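T-lymphoma invasion and metastasis-inducing protein 1 (Homo sapiens, PDB 4K2P) activates the small GTPase Rac1 as a guanine nucleotide exchange factor, its PH and coiled-coil extension region probably binding phosphoinositides and partners such as Par-3. Local coordinates at residues V76-F89 / L100-I113. The protein carries 5 engineered substitutions. Sequence-based numbering, arbitrary orientation.
Sequences VQAVPEHPKKDFVF and LFQTTSQTELENWI
The last beta hairpin of the PH domain, strands 88-92 and 98-102, meets the start of its C-terminal helix here. F89 and F101 form an antiparallel hydrogen-bonded pair: F89 N reaches F101 O at 2.9 Å, and F101 N returns to F89 O. T103 N to F87 O (3.0 Å, nearly straight) carries the pairing past the strand end. Beside it, the extended Q102 side chain gives NE2 to D86 O at 3.3 Å, within the carbonyl plane. In the PH fold this helix caps one end of the curled sheet; its axis runs nearly antiparallel to strand 76-78, 9.0 Å away, and L109 CD2 meets A78 CB, I113 CG1 V76 CG1. F89 CG lies between backbone N and carbonyl carbon (chi1 56°), bringing the ring between F101 and the helix: F101 CB sits 3.6 Å from its centroid over one face, and W112 CB approaches F89 CZ at 3.7 Å. The F101 ring and the five-membered ring of W112 lie within 22° of parallel to it but slid aside, barely overlapping. S105 CA makes a CH-pi contact 3.5 Å from the F87 centroid, 1° off the ring normal, with D86 CB over the opposite face; an alanine replacing F87 would probably lose this contact and open a gap beside the T104-Q106 backbone.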
loop_
_atom_site.group_PDB
_atom_site.type_symbol
_atom_site.label_atom_id
_atom_site.label_comp_id
_atom_site.label_asym_id
_atom_site.label_seq_id
_atom_site.Cartn_x
_atom_site.Cartn_y
_atom_site.Cartn_z
ATOM N N VAL A 76 -4.260 -3.149 0.238
ATOM C CA VAL A 76 -5.685 -2.908 0.253
ATOM C C VAL A 76 -6.096 -2.939 1.718
ATOM O O VAL A 76 -5.654 -3.807 2.470
ATOM C CB VAL A 76 -6.485 -3.944 -0.565
ATOM C CG1 VAL A 76 -7.923 -3.484 -0.731
ATOM C CG2 VAL A 76 -5.851 -4.164 -1.931
ATOM N N GLN A 77 -6.925 -1.975 2.109
ATOM C CA GLN A 77 -7.416 -1.841 3.481
ATOM C C GLN A 77 -8.911 -1.556 3.481
ATOM O O GLN A 77 -9.378 -0.709 2.734
ATOM C CB GLN A 77 -6.704 -0.700 4.217
ATOM C CG GLN A 77 -5.220 -0.906 4.453
ATOM C CD GLN A 77 -4.948 -1.853 5.597
ATOM O OE1 GLN A 77 -4.972 -1.463 6.766
ATOM N NE2 GLN A 77 -4.671 -3.103 5.268
ATOM N N ALA A 78 -9.657 -2.245 4.330
ATOM C CA ALA A 78 -11.022 -1.845 4.634
ATOM C C ALA A 78 -11.021 -0.434 5.195
ATOM O O ALA A 78 -10.068 -0.026 5.855
ATOM C CB ALA A 78 -11.653 -2.800 5.625
ATOM N N VAL A 79 -12.084 0.308 4.914
ATOM C CA VAL A 79 -12.277 1.645 5.463
ATOM C C VAL A 79 -13.631 1.691 6.143
ATOM O O VAL A 79 -14.512 2.442 5.736
ATOM C CB VAL A 79 -12.205 2.741 4.383
ATOM C CG1 VAL A 79 -12.069 4.114 5.038
ATOM C CG2 VAL A 79 -11.040 2.486 3.439
ATOM N N PRO A 80 -13.811 0.889 7.195
ATOM C CA PRO A 80 -15.119 0.881 7.850
ATOM C C PRO A 80 -15.441 2.228 8.495
ATOM O O PRO A 80 -16.582 2.476 8.856
ATOM C CB PRO A 80 -14.975 -0.215 8.910
ATOM C CG PRO A 80 -13.521 -0.281 9.180
ATOM C CD PRO A 80 -12.847 0.013 7.877
ATOM N N GLU A 81 -14.427 3.079 8.617
ATOM C CA GLU A 81 -14.557 4.398 9.221
ATOM C C GLU A 81 -15.069 5.434 8.230
ATOM O O GLU A 81 -15.200 6.607 8.568
ATOM C CB GLU A 81 -13.207 4.859 9.788
ATOM C CG GLU A 81 -12.124 5.191 8.737
ATOM C CD GLU A 81 -11.196 4.017 8.412
ATOM O OE1 GLU A 81 -11.585 2.850 8.635
ATOM O OE2 GLU A 81 -10.053 4.269 7.955
ATOM N N HIS A 82 -15.328 5.005 6.998
ATOM C CA HIS A 82 -15.704 5.929 5.943
ATOM C C HIS A 82 -16.991 6.617 6.364
ATOM O O HIS A 82 -17.955 5.961 6.767
ATOM C CB HIS A 82 -15.865 5.214 4.596
ATOM C CG HIS A 82 -15.951 6.152 3.432
ATOM N ND1 HIS A 82 -17.125 6.773 3.064
ATOM C CD2 HIS A 82 -15.002 6.605 2.580
ATOM C CE1 HIS A 82 -16.900 7.554 2.023
ATOM N NE2 HIS A 82 -15.620 7.471 1.708
ATOM N N PRO A 83 -17.011 7.950 6.289
ATOM C CA PRO A 83 -18.078 8.676 6.981
ATOM C C PRO A 83 -19.475 8.561 6.360
ATOM O O PRO A 83 -20.442 8.944 7.026
ATOM C CB PRO A 83 -17.590 10.128 6.928
ATOM C CG PRO A 83 -16.691 10.194 5.745
ATOM C CD PRO A 83 -16.072 8.848 5.589
ATOM N N LYS A 84 -19.589 8.062 5.132
ATOM C CA LYS A 84 -20.881 8.074 4.435
ATOM C C LYS A 84 -21.306 6.727 3.842
ATOM O O LYS A 84 -22.494 6.512 3.590
ATOM C CB LYS A 84 -20.874 9.165 3.363
ATOM C CG LYS A 84 -20.966 10.548 4.004
ATOM C CD LYS A 84 -20.871 11.705 3.029
ATOM C CE LYS A 84 -21.101 13.019 3.774
ATOM N NZ LYS A 84 -21.046 14.222 2.902
ATOM N N LYS A 85 -20.352 5.835 3.604
ATOM C CA LYS A 85 -20.644 4.584 2.903
ATOM C C LYS A 85 -20.088 3.365 3.626
ATOM O O LYS A 85 -18.983 3.408 4.178
ATOM C CB LYS A 85 -20.084 4.641 1.484
ATOM C CG LYS A 85 -20.618 5.813 0.699
ATOM C CD LYS A 85 -20.444 5.631 -0.794
ATOM C CE LYS A 85 -21.043 6.804 -1.552
ATOM N NZ LYS A 85 -22.440 7.096 -1.128
ATOM N N ASP A 86 -20.871 2.285 3.630
ATOM C CA ASP A 86 -20.416 0.999 4.156
ATOM C C ASP A 86 -19.716 0.189 3.062
ATOM O O ASP A 86 -19.916 0.426 1.877
ATOM C CB ASP A 86 -21.590 0.195 4.737
ATOM C CG ASP A 86 -22.145 0.795 6.019
ATOM O OD1 ASP A 86 -21.373 1.421 6.780
ATOM O OD2 ASP A 86 -23.358 0.641 6.270
ATOM N N PHE A 87 -18.869 -0.745 3.484
ATOM C CA PHE A 87 -18.209 -1.697 2.594
ATOM C C PHE A 87 -17.272 -1.035 1.598
ATOM O O PHE A 87 -17.152 -1.464 0.448
ATOM C CB PHE A 87 -19.266 -2.531 1.875
ATOM C CG PHE A 87 -20.312 -3.063 2.797
ATOM C CD1 PHE A 87 -19.944 -3.668 3.986
ATOM C CD2 PHE A 87 -21.655 -2.931 2.507
ATOM C CE1 PHE A 87 -20.903 -4.151 4.863
ATOM C CE2 PHE A 87 -22.613 -3.412 3.381
ATOM C CZ PHE A 87 -22.229 -4.021 4.562
ATOM N N VAL A 88 -16.581 -0.006 2.075
ATOM C CA VAL A 88 -15.543 0.663 1.311
ATOM C C VAL A 88 -14.190 0.022 1.615
ATOM O O VAL A 88 -13.913 -0.320 2.759
ATOM C CB VAL A 88 -15.494 2.177 1.631
ATOM C CG1 VAL A 88 -14.366 2.865 0.877
ATOM C CG2 VAL A 88 -16.821 2.822 1.293
ATOM N N PHE A 89 -13.385 -0.208 0.586
ATOM C CA PHE A 89 -11.970 -0.527 0.776
ATOM C C PHE A 89 -11.125 0.362 -0.118
ATOM O O PHE A 89 -11.630 0.948 -1.060
ATOM C CB PHE A 89 -11.677 -2.010 0.521
ATOM C CG PHE A 89 -12.099 -2.520 -0.838
ATOM C CD1 PHE A 89 -13.399 -2.933 -1.070
ATOM C CD2 PHE A 89 -11.172 -2.655 -1.860
ATOM C CE1 PHE A 89 -13.773 -3.431 -2.311
ATOM C CE2 PHE A 89 -11.537 -3.150 -3.088
ATOM C CZ PHE A 89 -12.839 -3.543 -3.317
ATOM N N LEU A 100 -10.592 4.361 -4.006
ATOM C CA LEU A 100 -11.650 3.801 -3.180
ATOM C C LEU A 100 -12.606 2.932 -3.999
ATOM O O LEU A 100 -12.925 3.245 -5.138
ATOM C CB LEU A 100 -12.430 4.919 -2.494
ATOM C CG LEU A 100 -11.634 5.773 -1.501
ATOM C CD1 LEU A 100 -12.457 6.966 -1.098
ATOM C CD2 LEU A 100 -11.234 4.965 -0.273
ATOM N N PHE A 101 -13.082 1.871 -3.365
ATOM C CA PHE A 101 -14.016 0.927 -3.952
ATOM C C PHE A 101 -15.128 0.646 -2.945
ATOM O O PHE A 101 -14.851 0.523 -1.756
ATOM C CB PHE A 101 -13.328 -0.387 -4.314
ATOM C CG PHE A 101 -12.181 -0.248 -5.262
ATOM C CD1 PHE A 101 -12.378 -0.302 -6.637
ATOM C CD2 PHE A 101 -10.894 -0.112 -4.782
ATOM C CE1 PHE A 101 -11.309 -0.199 -7.510
ATOM C CE2 PHE A 101 -9.822 -0.012 -5.651
ATOM C CZ PHE A 101 -10.030 -0.055 -7.016
ATOM N N GLN A 102 -16.373 0.549 -3.413
ATOM C CA GLN A 102 -17.484 0.132 -2.563
ATOM C C GLN A 102 -18.125 -1.134 -3.128
ATOM O O GLN A 102 -18.482 -1.193 -4.312
ATOM C CB GLN A 102 -18.541 1.232 -2.435
ATOM C CG GLN A 102 -19.673 0.893 -1.435
ATOM C CD GLN A 102 -20.874 1.822 -1.541
ATOM O OE1 GLN A 102 -21.138 2.401 -2.594
ATOM N NE2 GLN A 102 -21.613 1.960 -0.445
ATOM N N THR A 103 -18.258 -2.138 -2.267
ATOM C CA THR A 103 -18.933 -3.383 -2.599
ATOM C C THR A 103 -20.210 -3.526 -1.731
ATOM O O THR A 103 -20.696 -2.539 -1.170
ATOM C CB THR A 103 -17.960 -4.573 -2.420
ATOM O OG1 THR A 103 -18.557 -5.784 -2.899
ATOM C CG2 THR A 103 -17.547 -4.727 -0.966
ATOM N N THR A 104 -20.747 -4.741 -1.626
ATOM C CA THR A 104 -22.119 -4.961 -1.172
ATOM C C THR A 104 -22.232 -5.519 0.237
ATOM O O THR A 104 -23.299 -5.465 0.835
ATOM C CB THR A 104 -22.849 -5.941 -2.114
ATOM O OG1 THR A 104 -21.995 -7.062 -2.377
ATOM C CG2 THR A 104 -23.200 -5.267 -3.424
ATOM N N SER A 105 -21.143 -6.073 0.759
ATOM C CA SER A 105 -21.163 -6.691 2.081
ATOM C C SER A 105 -19.760 -6.857 2.622
ATOM O O SER A 105 -18.780 -6.677 1.907
ATOM C CB SER A 105 -21.860 -8.057 2.037
ATOM O OG SER A 105 -21.107 -8.988 1.278
ATOM N N GLN A 106 -19.666 -7.207 3.895
ATOM C CA GLN A 106 -18.375 -7.423 4.530
ATOM C C GLN A 106 -17.681 -8.633 3.907
ATOM O O GLN A 106 -16.464 -8.636 3.715
ATOM C CB GLN A 106 -18.553 -7.615 6.041
ATOM C CG GLN A 106 -17.254 -7.853 6.797
ATOM C CD GLN A 106 -16.239 -6.749 6.576
ATOM O OE1 GLN A 106 -16.597 -5.595 6.340
ATOM N NE2 GLN A 106 -14.966 -7.103 6.638
ATOM N N THR A 107 -18.460 -9.654 3.579
ATOM C CA THR A 107 -17.907 -10.881 3.022
ATOM C C THR A 107 -17.261 -10.599 1.669
ATOM O O THR A 107 -16.139 -11.023 1.408
ATOM C CB THR A 107 -18.990 -11.968 2.877
ATOM O OG1 THR A 107 -19.369 -12.434 4.176
ATOM C CG2 THR A 107 -18.482 -13.153 2.057
ATOM N N GLU A 108 -17.954 -9.844 0.825
ATOM C CA GLU A 108 -17.442 -9.543 -0.501
ATOM C C GLU A 108 -16.236 -8.625 -0.430
ATOM O O GLU A 108 -15.305 -8.743 -1.228
ATOM C CB GLU A 108 -18.534 -8.914 -1.358
ATOM C CG GLU A 108 -18.200 -8.862 -2.828
ATOM C CD GLU A 108 -18.075 -10.245 -3.469
ATOM O OE1 GLU A 108 -18.340 -11.274 -2.804
ATOM O OE2 GLU A 108 -17.723 -10.295 -4.659
ATOM N N LEU A 109 -16.243 -7.717 0.537
ATOM C CA LEU A 109 -15.110 -6.832 0.742
ATOM C C LEU A 109 -13.876 -7.662 1.060
ATOM O O LEU A 109 -12.818 -7.456 0.481
ATOM C CB LEU A 109 -15.399 -5.834 1.867
ATOM C CG LEU A 109 -14.281 -4.860 2.254
ATOM C CD1 LEU A 109 -14.893 -3.584 2.793
ATOM C CD2 LEU A 109 -13.351 -5.459 3.290
ATOM N N GLU A 110 -14.026 -8.612 1.971
ATOM C CA GLU A 110 -12.918 -9.464 2.375
ATOM C C GLU A 110 -12.441 -10.307 1.201
ATOM O O GLU A 110 -11.261 -10.599 1.086
ATOM C CB GLU A 110 -13.324 -10.378 3.533
ATOM C CG GLU A 110 -13.386 -9.695 4.890
ATOM C CD GLU A 110 -14.141 -10.520 5.927
ATOM O OE1 GLU A 110 -14.602 -11.633 5.591
ATOM O OE2 GLU A 110 -14.265 -10.060 7.083
ATOM N N ASN A 111 -13.358 -10.700 0.327
ATOM C CA ASN A 111 -12.984 -11.497 -0.834
ATOM C C ASN A 111 -12.148 -10.698 -1.828
ATOM O O ASN A 111 -11.239 -11.238 -2.450
ATOM C CB ASN A 111 -14.228 -12.059 -1.520
ATOM C CG ASN A 111 -14.819 -13.231 -0.769
ATOM O OD1 ASN A 111 -14.131 -13.895 0.010
ATOM N ND2 ASN A 111 -16.101 -13.498 -1.002
ATOM N N TRP A 112 -12.461 -9.415 -1.981
ATOM C CA TRP A 112 -11.696 -8.546 -2.866
ATOM C C TRP A 112 -10.298 -8.328 -2.289
ATOM O O TRP A 112 -9.308 -8.356 -3.020
ATOM C CB TRP A 112 -12.415 -7.209 -3.073
ATOM C CG TRP A 112 -13.353 -7.207 -4.243
ATOM C CD1 TRP A 112 -14.730 -7.209 -4.210
ATOM C CD2 TRP A 112 -12.987 -7.217 -5.626
ATOM N NE1 TRP A 112 -15.231 -7.222 -5.498
ATOM C CE2 TRP A 112 -14.182 -7.222 -6.381
ATOM C CE3 TRP A 112 -11.764 -7.220 -6.302
ATOM C CZ2 TRP A 112 -14.183 -7.227 -7.772
ATOM C CZ3 TRP A 112 -11.775 -7.233 -7.687
ATOM C CH2 TRP A 112 -12.972 -7.231 -8.404
ATOM N N ILE A 113 -10.212 -8.130 -0.977
ATOM C CA ILE A 113 -8.920 -7.914 -0.341
ATOM C C ILE A 113 -8.066 -9.165 -0.516
ATOM O O ILE A 113 -6.886 -9.082 -0.842
ATOM C CB ILE A 113 -9.067 -7.563 1.157
ATOM C CG1 ILE A 113 -9.653 -6.154 1.294
ATOM C CG2 ILE A 113 -7.710 -7.625 1.862
ATOM C CD1 ILE A 113 -9.874 -5.693 2.708
#